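Long-range contacts in mandalate racemase/muconate lactonizing enzyme (Unidentified, PDB 4E4U), which is a putative mandelate racemase/muconate lactonizing enzyme of the enolase superfamily, probably acting on a carboxylate substrate: residues R72-A77 with T89-V94; R260-Y265 with V283-G288; L131-A136 with A149-E154. One frame throughout, in Å; residues are numbered along the deposited sequence. Where two conformers were deposited one is given.

Interaction 1 of 3, residues R72-A77 with T89-V94; sequences RLFRQA and TMMGVV
Helices 70-79 and 88-109 run close to antiparallel where A77 meets V94 and M90, the axes of R72-A77 and T89-V94 enclosing 158° and passing 10.2 Å apart. The two backbones come nearest at A77 and V94, and there the first helix offers nothing larger than a methyl group. The CB of A77 points toward the other helix and rests 3.6 Å from V94 CG2. V94 CG2, anti to its backbone N, is the branch that reaches both A77 and L73, and L73 CG lies 3.6 Å from it; the leucine and valine side chains slide past each other in opposite directions. One turn earlier on its helix, M90 bends at chi2 and chi3 round the carbonyl of A77: its CG is 3.4 Å from A77 O, and its SD touches A77 CB at 3.8 Å. M91 meets F74 in a Met-aromatic contact. Its SD stands 4.6 Å from the ring centroid, 55° off the normal, and is nearest to CE1, with CZ next; the two side chains cross at about a right angle. No hydrogen bond links the segments; apolar side chains, the methionine sulfurs and the A77 carbonyl make up the buried interface. Beyond R75 and Q76 lies a second subunit, whose A173 O accepts a hydrogen bond from R75 NE. The helical pair belongs to the N-terminal capping domain of the enolase superfamily. Helix 47-61 covers M90 and V93, while F74 and M91 both reach T263 of helix 263-272, in the barrel domain.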
loop_
_atom_site.group_PDB
_atom_site.type_symbol
_atom_site.label_atom_id
_atom_site.label_comp_id
_atom_site.label_asym_id
_atom_site.label_seq_id
_atom_site.Cartn_x
_atom_site.Cartn_y
_atom_site.Cartn_z
ATOM N N ARG A 72 11.254 -9.282 34.132
ATOM C CA ARG A 72 12.099 -10.468 34.132
ATOM C C ARG A 72 11.243 -11.724 34.043
ATOM O O ARG A 72 11.496 -12.607 33.212
ATOM C CB ARG A 72 12.939 -10.499 35.412
ATOM C CG ARG A 72 13.842 -11.715 35.564
ATOM C CD ARG A 72 14.004 -12.085 37.054
ATOM N NE ARG A 72 12.737 -12.593 37.582
ATOM C CZ ARG A 72 12.302 -13.837 37.401
ATOM N NH1 ARG A 72 13.046 -14.719 36.738
ATOM N NH2 ARG A 72 11.128 -14.204 37.894
ATOM N N LEU A 73 10.241 -11.819 34.909
ATOM C CA LEU A 73 9.357 -12.978 34.907
ATOM C C LEU A 73 8.720 -13.207 33.541
ATOM O O LEU A 73 8.745 -14.326 33.010
ATOM C CB LEU A 73 8.278 -12.824 35.975
ATOM C CG LEU A 73 7.175 -13.883 35.993
ATOM C CD1 LEU A 73 7.753 -15.294 36.147
ATOM C CD2 LEU A 73 6.174 -13.564 37.097
ATOM N N PHE A 74 8.144 -12.156 32.965
ATOM C CA PHE A 74 7.523 -12.291 31.660
ATOM C C PHE A 74 8.537 -12.765 30.612
ATOM O O PHE A 74 8.268 -13.711 29.864
ATOM C CB PHE A 74 6.850 -10.995 31.200
ATOM C CG PHE A 74 6.241 -11.112 29.833
ATOM C CD1 PHE A 74 4.949 -11.590 29.675
ATOM C CD2 PHE A 74 6.990 -10.820 28.700
ATOM C CE1 PHE A 74 4.395 -11.738 28.412
ATOM C CE2 PHE A 74 6.450 -10.970 27.439
ATOM C CZ PHE A 74 5.158 -11.431 27.288
ATOM N N ARG A 75 9.697 -12.110 30.552
ATOM C CA ARG A 75 10.687 -12.466 29.536
ATOM C C ARG A 75 11.170 -13.902 29.697
ATOM O O ARG A 75 11.359 -14.605 28.702
ATOM C CB ARG A 75 11.885 -11.507 29.539
ATOM C CG ARG A 75 11.576 -10.065 29.117
ATOM C CD ARG A 75 10.894 -9.953 27.759
ATOM N NE ARG A 75 11.621 -10.630 26.693
ATOM C CZ ARG A 75 11.246 -10.620 25.417
ATOM N NH1 ARG A 75 10.172 -9.930 25.049
ATOM N NH2 ARG A 75 11.951 -11.287 24.508
ATOM N N GLN A 76 11.383 -14.343 30.934
ATOM C CA GLN A 76 11.844 -15.714 31.142
ATOM C C GLN A 76 10.787 -16.720 30.693
ATOM O O GLN A 76 11.099 -17.706 30.029
ATOM C CB GLN A 76 12.215 -15.971 32.610
ATOM C CG GLN A 76 13.328 -15.087 33.162
ATOM C CD GLN A 76 14.644 -15.216 32.420
ATOM O OE1 GLN A 76 15.060 -16.312 32.036
ATOM N NE2 GLN A 76 15.332 -14.089 32.247
ATOM N N ALA A 77 9.537 -16.477 31.065
ATOM C CA ALA A 77 8.458 -17.385 30.687
ATOM C C ALA A 77 8.238 -17.396 29.177
ATOM O O ALA A 77 8.096 -18.452 28.562
ATOM C CB ALA A 77 7.171 -17.005 31.410
ATOM N N THR A 89 -0.600 -21.522 26.597
ATOM C CA THR A 89 -0.728 -22.039 27.955
ATOM C C THR A 89 0.293 -21.388 28.878
ATOM O O THR A 89 -0.043 -21.011 30.005
ATOM C CB THR A 89 -0.621 -23.577 28.002
ATOM O OG1 THR A 89 -1.711 -24.148 27.270
ATOM C CG2 THR A 89 -0.662 -24.087 29.433
ATOM N N MET A 90 1.524 -21.220 28.398
ATOM C CA MET A 90 2.559 -20.580 29.213
ATOM C C MET A 90 2.145 -19.163 29.570
ATOM O O MET A 90 2.351 -18.716 30.694
ATOM C CB MET A 90 3.897 -20.552 28.476
ATOM C CG MET A 90 4.973 -19.726 29.181
ATOM S SD MET A 90 5.376 -20.309 30.848
ATOM C CE MET A 90 6.846 -21.271 30.493
ATOM N N MET A 91 1.552 -18.451 28.620
ATOM C CA MET A 91 1.130 -17.091 28.897
ATOM C C MET A 91 0.022 -17.041 29.947
ATOM O O MET A 91 0.020 -16.157 30.804
ATOM C CB MET A 91 0.738 -16.375 27.616
ATOM C CG MET A 91 1.925 -16.073 26.701
ATOM S SD MET A 91 3.151 -14.949 27.409
ATOM C CE MET A 91 4.364 -16.068 28.106
ATOM N N GLY A 92 -0.915 -17.988 29.904
ATOM C CA GLY A 92 -1.908 -18.088 30.964
ATOM C C GLY A 92 -1.265 -18.324 32.320
ATOM O O GLY A 92 -1.596 -17.667 33.309
ATOM N N VAL A 93 -0.324 -19.260 32.375
ATOM C CA VAL A 93 0.350 -19.568 33.631
ATOM C C VAL A 93 1.111 -18.367 34.176
ATOM O O VAL A 93 0.974 -18.013 35.354
ATOM C CB VAL A 93 1.298 -20.771 33.490
ATOM C CG1 VAL A 93 2.082 -20.998 34.781
ATOM C CG2 VAL A 93 0.510 -22.015 33.119
ATOM N N VAL A 94 1.909 -17.724 33.332
ATOM C CA VAL A 94 2.667 -16.579 33.820
ATOM C C VAL A 94 1.754 -15.420 34.214
ATOM O O VAL A 94 2.096 -14.652 35.108
ATOM C CB VAL A 94 3.793 -16.130 32.856
ATOM C CG1 VAL A 94 3.249 -15.264 31.729
ATOM C CG2 VAL A 94 4.874 -15.393 33.640
#

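Interaction 2 of 3, residues R260-Y265 with V283-G288; sequences RLTTKY and VARVGG
R285 lays its side chain beside that of R260, both pointing the same way, with NH1 of R285 3.7 Å from R260 CA and the guanidinium planes turned 40° from each other. R260 NE and R285 NH1, like charges, are 6.3 Å apart, and each group has its own partner: R260 NE forms a salt bridge with E234, and R285 NH1 donates to E259 O. Nearer its backbone, R285 packs CG against L261 O at 3.6 Å, a carbonyl that V286 CG1 also touches. These two segments follow the successive parallel strands 255-257 and 278-279 of the modified TIM barrel, so the contact joins the turn leading into helix 263-272 to the loop after strand 278-279. T262 supplies the side-chain bond. Its OG1, anti to the backbone N, donates to R285 O over 2.8 Å, tilted 27° from the carbonyl plane. One residue further on, T263 N donates to V286 O at 3.0 Å, a bent bond with 135° at the hydrogen. T263 OG1 turns back to T262 O at 2.7 Å, in the carbonyl plane and on a lone pair. M91 of helix 88-109 packs on both threonines, and R85 of a second subunit donates to R260 O.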
loop_
_atom_site.group_PDB
_atom_site.type_symbol
_atom_site.label_atom_id
_atom_site.label_comp_id
_atom_site.label_asym_id
_atom_site.label_seq_id
_atom_site.Cartn_x
_atom_site.Cartn_y
_atom_site.Cartn_z
ATOM N N ARG A 260 -9.057 -14.550 23.160
ATOM C CA ARG A 260 -8.232 -15.699 22.794
ATOM C C ARG A 260 -6.862 -15.295 22.268
ATOM O O ARG A 260 -6.137 -16.130 21.727
ATOM C CB ARG A 260 -8.960 -16.588 21.786
ATOM C CG ARG A 260 -10.138 -17.306 22.406
ATOM C CD ARG A 260 -10.782 -18.239 21.432
ATOM N NE ARG A 260 -11.749 -17.570 20.575
ATOM C CZ ARG A 260 -12.371 -18.160 19.563
ATOM N NH1 ARG A 260 -12.040 -19.401 19.202
ATOM N NH2 ARG A 260 -13.303 -17.497 18.892
ATOM N N LEU A 261 -6.504 -14.022 22.442
ATOM C CA LEU A 261 -5.181 -13.526 22.054
ATOM C C LEU A 261 -4.309 -13.353 23.289
ATOM O O LEU A 261 -4.811 -13.257 24.412
ATOM C CB LEU A 261 -5.302 -12.200 21.297
ATOM C CG LEU A 261 -6.238 -12.230 20.084
ATOM C CD1 LEU A 261 -6.148 -10.901 19.339
ATOM C CD2 LEU A 261 -5.947 -13.394 19.148
ATOM N N THR A 262 -3.004 -13.307 23.085
ATOM C CA THR A 262 -2.089 -13.178 24.201
ATOM C C THR A 262 -0.843 -12.400 23.795
ATOM O O THR A 262 -0.368 -12.523 22.664
ATOM C CB THR A 262 -1.703 -14.562 24.777
ATOM O OG1 THR A 262 -0.872 -14.375 25.928
ATOM C CG2 THR A 262 -0.987 -15.428 23.731
ATOM N N THR A 263 -0.318 -11.625 24.743
ATOM C CA THR A 263 0.839 -10.734 24.595
ATOM C C THR A 263 0.601 -9.503 23.730
ATOM O O THR A 263 -0.259 -9.483 22.837
ATOM C CB THR A 263 2.137 -11.428 24.073
ATOM O OG1 THR A 263 2.125 -11.521 22.637
ATOM C CG2 THR A 263 2.360 -12.797 24.715
ATOM N N LYS A 264 1.412 -8.483 23.986
ATOM C CA LYS A 264 1.383 -7.258 23.205
ATOM C C LYS A 264 1.703 -7.506 21.731
ATOM O O LYS A 264 1.256 -6.756 20.874
ATOM C CB LYS A 264 2.363 -6.249 23.795
ATOM C CG LYS A 264 3.808 -6.738 23.825
ATOM C CD LYS A 264 4.640 -5.875 24.773
ATOM C CE LYS A 264 6.024 -6.453 25.027
ATOM N NZ LYS A 264 5.953 -7.753 25.770
ATOM N N TYR A 265 2.464 -8.553 21.430
ATOM C CA TYR A 265 2.838 -8.827 20.045
ATOM C C TYR A 265 1.631 -9.210 19.188
ATOM O O TYR A 265 1.522 -8.800 18.037
ATOM C CB TYR A 265 3.915 -9.907 19.992
ATOM C CG TYR A 265 5.140 -9.536 20.792
ATOM C CD1 TYR A 265 6.003 -8.537 20.350
ATOM C CD2 TYR A 265 5.435 -10.174 21.992
ATOM C CE1 TYR A 265 7.130 -8.188 21.085
ATOM C CE2 TYR A 265 6.557 -9.830 22.728
ATOM C CZ TYR A 265 7.399 -8.845 22.268
ATOM O OH TYR A 265 8.507 -8.512 23.005
ATOM N N VAL A 283 -6.847 -10.568 31.540
ATOM C CA VAL A 283 -5.589 -10.336 32.260
ATOM C C VAL A 283 -4.937 -11.627 32.728
ATOM O O VAL A 283 -3.735 -11.654 32.990
ATOM C CB VAL A 283 -5.749 -9.374 33.468
ATOM C CG1 VAL A 283 -6.189 -8.002 33.001
ATOM C CG2 VAL A 283 -6.734 -9.935 34.495
ATOM N N ALA A 284 -5.735 -12.689 32.838
ATOM C CA ALA A 284 -5.238 -14.005 33.246
ATOM C C ALA A 284 -4.745 -14.860 32.069
ATOM O O ALA A 284 -4.327 -16.001 32.259
ATOM C CB ALA A 284 -6.301 -14.744 34.051
ATOM N N ARG A 285 -4.788 -14.302 30.861
ATOM C CA ARG A 285 -4.268 -14.968 29.661
ATOM C C ARG A 285 -3.154 -14.193 28.956
ATOM O O ARG A 285 -2.256 -14.803 28.370
ATOM C CB ARG A 285 -5.400 -15.234 28.655
ATOM C CG ARG A 285 -4.929 -15.517 27.225
ATOM C CD ARG A 285 -6.038 -16.101 26.388
ATOM N NE ARG A 285 -6.150 -17.538 26.608
ATOM C CZ ARG A 285 -7.225 -18.275 26.343
ATOM N NH1 ARG A 285 -8.342 -17.716 25.883
ATOM N NH2 ARG A 285 -7.177 -19.584 26.548
ATOM N N VAL A 286 -3.208 -12.862 28.979
ATOM C CA VAL A 286 -2.331 -12.089 28.092
ATOM C C VAL A 286 -0.875 -11.980 28.522
ATOM O O VAL A 286 -0.036 -11.557 27.728
ATOM C CB VAL A 286 -2.874 -10.656 27.798
ATOM C CG1 VAL A 286 -4.213 -10.728 27.094
ATOM C CG2 VAL A 286 -2.942 -9.817 29.070
ATOM N N GLY A 287 -0.581 -12.349 29.765
ATOM C CA GLY A 287 0.772 -12.255 30.283
ATOM C C GLY A 287 0.881 -11.560 31.629
ATOM O O GLY A 287 1.989 -11.416 32.164
ATOM N N GLY A 288 -0.256 -11.136 32.183
ATOM C CA GLY A 288 -0.282 -10.493 33.490
ATOM C C GLY A 288 -0.643 -9.024 33.404
ATOM O O GLY A 288 -1.018 -8.529 32.338
#

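Interaction 3 of 3, residues L131-A136 with A149-E154; sequences LYPKNA and AECAAE
C151 packs against L131, Y132 and P133 in a largely apolar contact between a loop and a helix, made where the chain leaves strand 125-130 and returns along helix 145-158. No hydrogen bond joins the two segments, and their backbones come nearest at P133 and C151. The cysteine takes the middle of the contact. Its SG is anti to the backbone N (chi1 178°), and that torsion carries the sulfur to the loop backbone, 3.6 Å from Y132 N. L131 flanks the same sulfur with both CB and CD2, CD2 being 3.9 Å from SG. This CD2 methyl also reaches over the helix backbone, lying 3.7 Å from A152 CA, and it meets A152 CB at 4.0 Å. P133 closes the group through its ring, whose CG is 4.2 Å from C151 CB. Strand 125-130, the loop and helix 145-158 open a beta-alpha-beta crossover of the TIM-type barrel, which continues into the parallel strand 162-165. L131 links the loop to strand 162-165 and to helix 145-158: it hydrogen-bonds through its backbone to K164, and its side chain touches V163 and F165 besides the helix. Behind A152 stands the next helix, 181-198, with V194 and V198 against its methyl group. C151 is chemically modified. SG is covalently linked to S4 of a bound 1,4-dimercaptobutane-2,3-diol, a dithiol probably left from the crystallisation liquor, so the sulfur is held in a mixed disulfide. Y132, E154, N155 and L158 line the site of that molecule. The Y132 side chain starts out away from the helix, and its ring meets that of Y140, the planes inclined by about 60°.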
loop_
_atom_site.group_PDB
_atom_site.type_symbol
_atom_site.label_atom_id
_atom_site.label_comp_id
_atom_site.label_asym_id
_atom_site.label_seq_id
_atom_site.Cartn_x
_atom_site.Cartn_y
_atom_site.Cartn_z
ATOM N N LEU A 131 -26.622 -12.319 29.253
ATOM C CA LEU A 131 -27.968 -12.664 29.673
ATOM C C LEU A 131 -28.002 -14.140 30.058
ATOM O O LEU A 131 -27.517 -15.002 29.310
ATOM C CB LEU A 131 -28.959 -12.387 28.543
ATOM C CG LEU A 131 -29.006 -10.933 28.070
ATOM C CD1 LEU A 131 -29.976 -10.764 26.899
ATOM C CD2 LEU A 131 -29.384 -10.012 29.222
ATOM N N TYR A 132 -28.567 -14.432 31.227
ATOM C CA TYR A 132 -28.720 -15.813 31.687
ATOM C C TYR A 132 -30.191 -16.160 31.911
ATOM O O TYR A 132 -30.619 -16.387 33.049
ATOM C CB TYR A 132 -27.929 -16.039 32.979
ATOM C CG TYR A 132 -26.429 -15.970 32.803
ATOM C CD1 TYR A 132 -25.700 -17.087 32.415
ATOM C CD2 TYR A 132 -25.737 -14.786 33.030
ATOM C CE1 TYR A 132 -24.325 -17.021 32.255
ATOM C CE2 TYR A 132 -24.373 -14.711 32.876
ATOM C CZ TYR A 132 -23.664 -15.827 32.488
ATOM O OH TYR A 132 -22.297 -15.734 32.339
ATOM N N PRO A 133 -30.975 -16.221 30.821
ATOM C CA PRO A 133 -32.414 -16.459 30.951
ATOM C C PRO A 133 -32.682 -17.917 31.293
ATOM O O PRO A 133 -31.978 -18.793 30.797
ATOM C CB PRO A 133 -32.949 -16.143 29.540
ATOM C CG PRO A 133 -31.773 -15.593 28.753
ATOM C CD PRO A 133 -30.565 -16.149 29.408
ATOM N N LYS A 134 -33.676 -18.174 32.135
ATOM C CA LYS A 134 -34.035 -19.547 32.468
ATOM C C LYS A 134 -35.376 -19.932 31.862
ATOM O O LYS A 134 -36.317 -19.132 31.857
ATOM C CB LYS A 134 -34.078 -19.752 33.985
ATOM C CG LYS A 134 -32.716 -19.752 34.662
ATOM C CD LYS A 134 -32.840 -20.140 36.132
ATOM C CE LYS A 134 -31.491 -20.046 36.843
ATOM N NZ LYS A 134 -31.587 -20.403 38.289
ATOM N N ASN A 135 -35.466 -21.161 31.358
ATOM C CA ASN A 135 -36.752 -21.696 30.919
ATOM C C ASN A 135 -37.592 -22.176 32.109
ATOM O O ASN A 135 -37.178 -22.039 33.262
ATOM C CB ASN A 135 -36.572 -22.788 29.850
ATOM C CG ASN A 135 -35.842 -24.027 30.368
ATOM O OD1 ASN A 135 -35.790 -24.290 31.575
ATOM N ND2 ASN A 135 -35.289 -24.808 29.442
ATOM N N ALA A 136 -38.761 -22.740 31.834
ATOM C CA ALA A 136 -39.668 -23.152 32.898
ATOM C C ALA A 136 -39.089 -24.252 33.790
ATOM O O ALA A 136 -39.486 -24.381 34.948
ATOM C CB ALA A 136 -41.004 -23.584 32.323
ATOM N N ALA A 149 -35.065 -11.125 26.068
ATOM C CA ALA A 149 -35.539 -9.754 26.198
ATOM C C ALA A 149 -36.006 -9.462 27.624
ATOM O O ALA A 149 -35.696 -8.404 28.183
ATOM C CB ALA A 149 -36.652 -9.477 25.198
ATOM N N GLU A 150 -36.755 -10.396 28.207
ATOM C CA GLU A 150 -37.240 -10.253 29.576
ATOM C C GLU A 150 -36.066 -10.140 30.542
ATOM O O GLU A 150 -36.067 -9.303 31.448
ATOM C CB GLU A 150 -38.118 -11.449 29.947
ATOM C CG GLU A 150 -38.557 -11.488 31.403
ATOM C CD GLU A 150 -39.400 -12.705 31.727
ATOM O OE1 GLU A 150 -38.938 -13.841 31.485
ATOM O OE2 GLU A 150 -40.528 -12.521 32.226
ATOM N N CYS A 151 -35.062 -10.983 30.335
ATOM C CA CYS A 151 -33.865 -10.964 31.160
ATOM C C CYS A 151 -33.119 -9.635 31.011
ATOM O O CYS A 151 -32.645 -9.063 31.993
ATOM C CB CYS A 151 -32.968 -12.141 30.776
ATOM S SG CYS A 151 -31.413 -12.246 31.675
ATOM N N ALA A 152 -33.012 -9.147 29.778
ATOM C CA ALA A 152 -32.373 -7.857 29.542
ATOM C C ALA A 152 -33.084 -6.743 30.310
ATOM O O ALA A 152 -32.441 -5.891 30.925
ATOM C CB ALA A 152 -32.342 -7.541 28.061
ATOM N N ALA A 153 -34.413 -6.747 30.264
ATOM C CA ALA A 153 -35.197 -5.738 30.964
ATOM C C ALA A 153 -34.946 -5.788 32.472
ATOM O O ALA A 153 -34.856 -4.747 33.122
ATOM C CB ALA A 153 -36.676 -5.905 30.654
ATOM N N GLU A 154 -34.829 -6.991 33.030
ATOM C CA GLU A 154 -34.532 -7.121 34.457
ATOM C C GLU A 154 -33.131 -6.616 34.785
ATOM O O GLU A 154 -32.923 -5.975 35.812
ATOM C CB GLU A 154 -34.723 -8.559 34.938
ATOM C CG GLU A 154 -36.161 -9.038 34.924
ATOM C CD GLU A 154 -37.085 -8.136 35.721
ATOM O OE1 GLU A 154 -36.695 -7.695 36.823
ATOM O OE2 GLU A 154 -38.203 -7.860 35.239
#

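In the fold
Interactions 1 and 2 form one continuous patch, their centres 10 Å apart, although they belong to different domains. M91 makes the junction: its CB lies 3.1 Å from T262 OG1 and its SD 3.5 Å from T263 CG2, so the capping-domain helix rests directly on the barrel domain. A weak hydrogen bond from R75 NH1 to Y265 OH adds a polar link, and both contacts also meet the second subunit. Interaction 3 is on the other side of the chain's centre, about 39 Å from interaction 1 and 32 Å from interaction 2 between centres. It alone holds the dithiol site, and its nearest atoms stay about 16 Å from interaction 2.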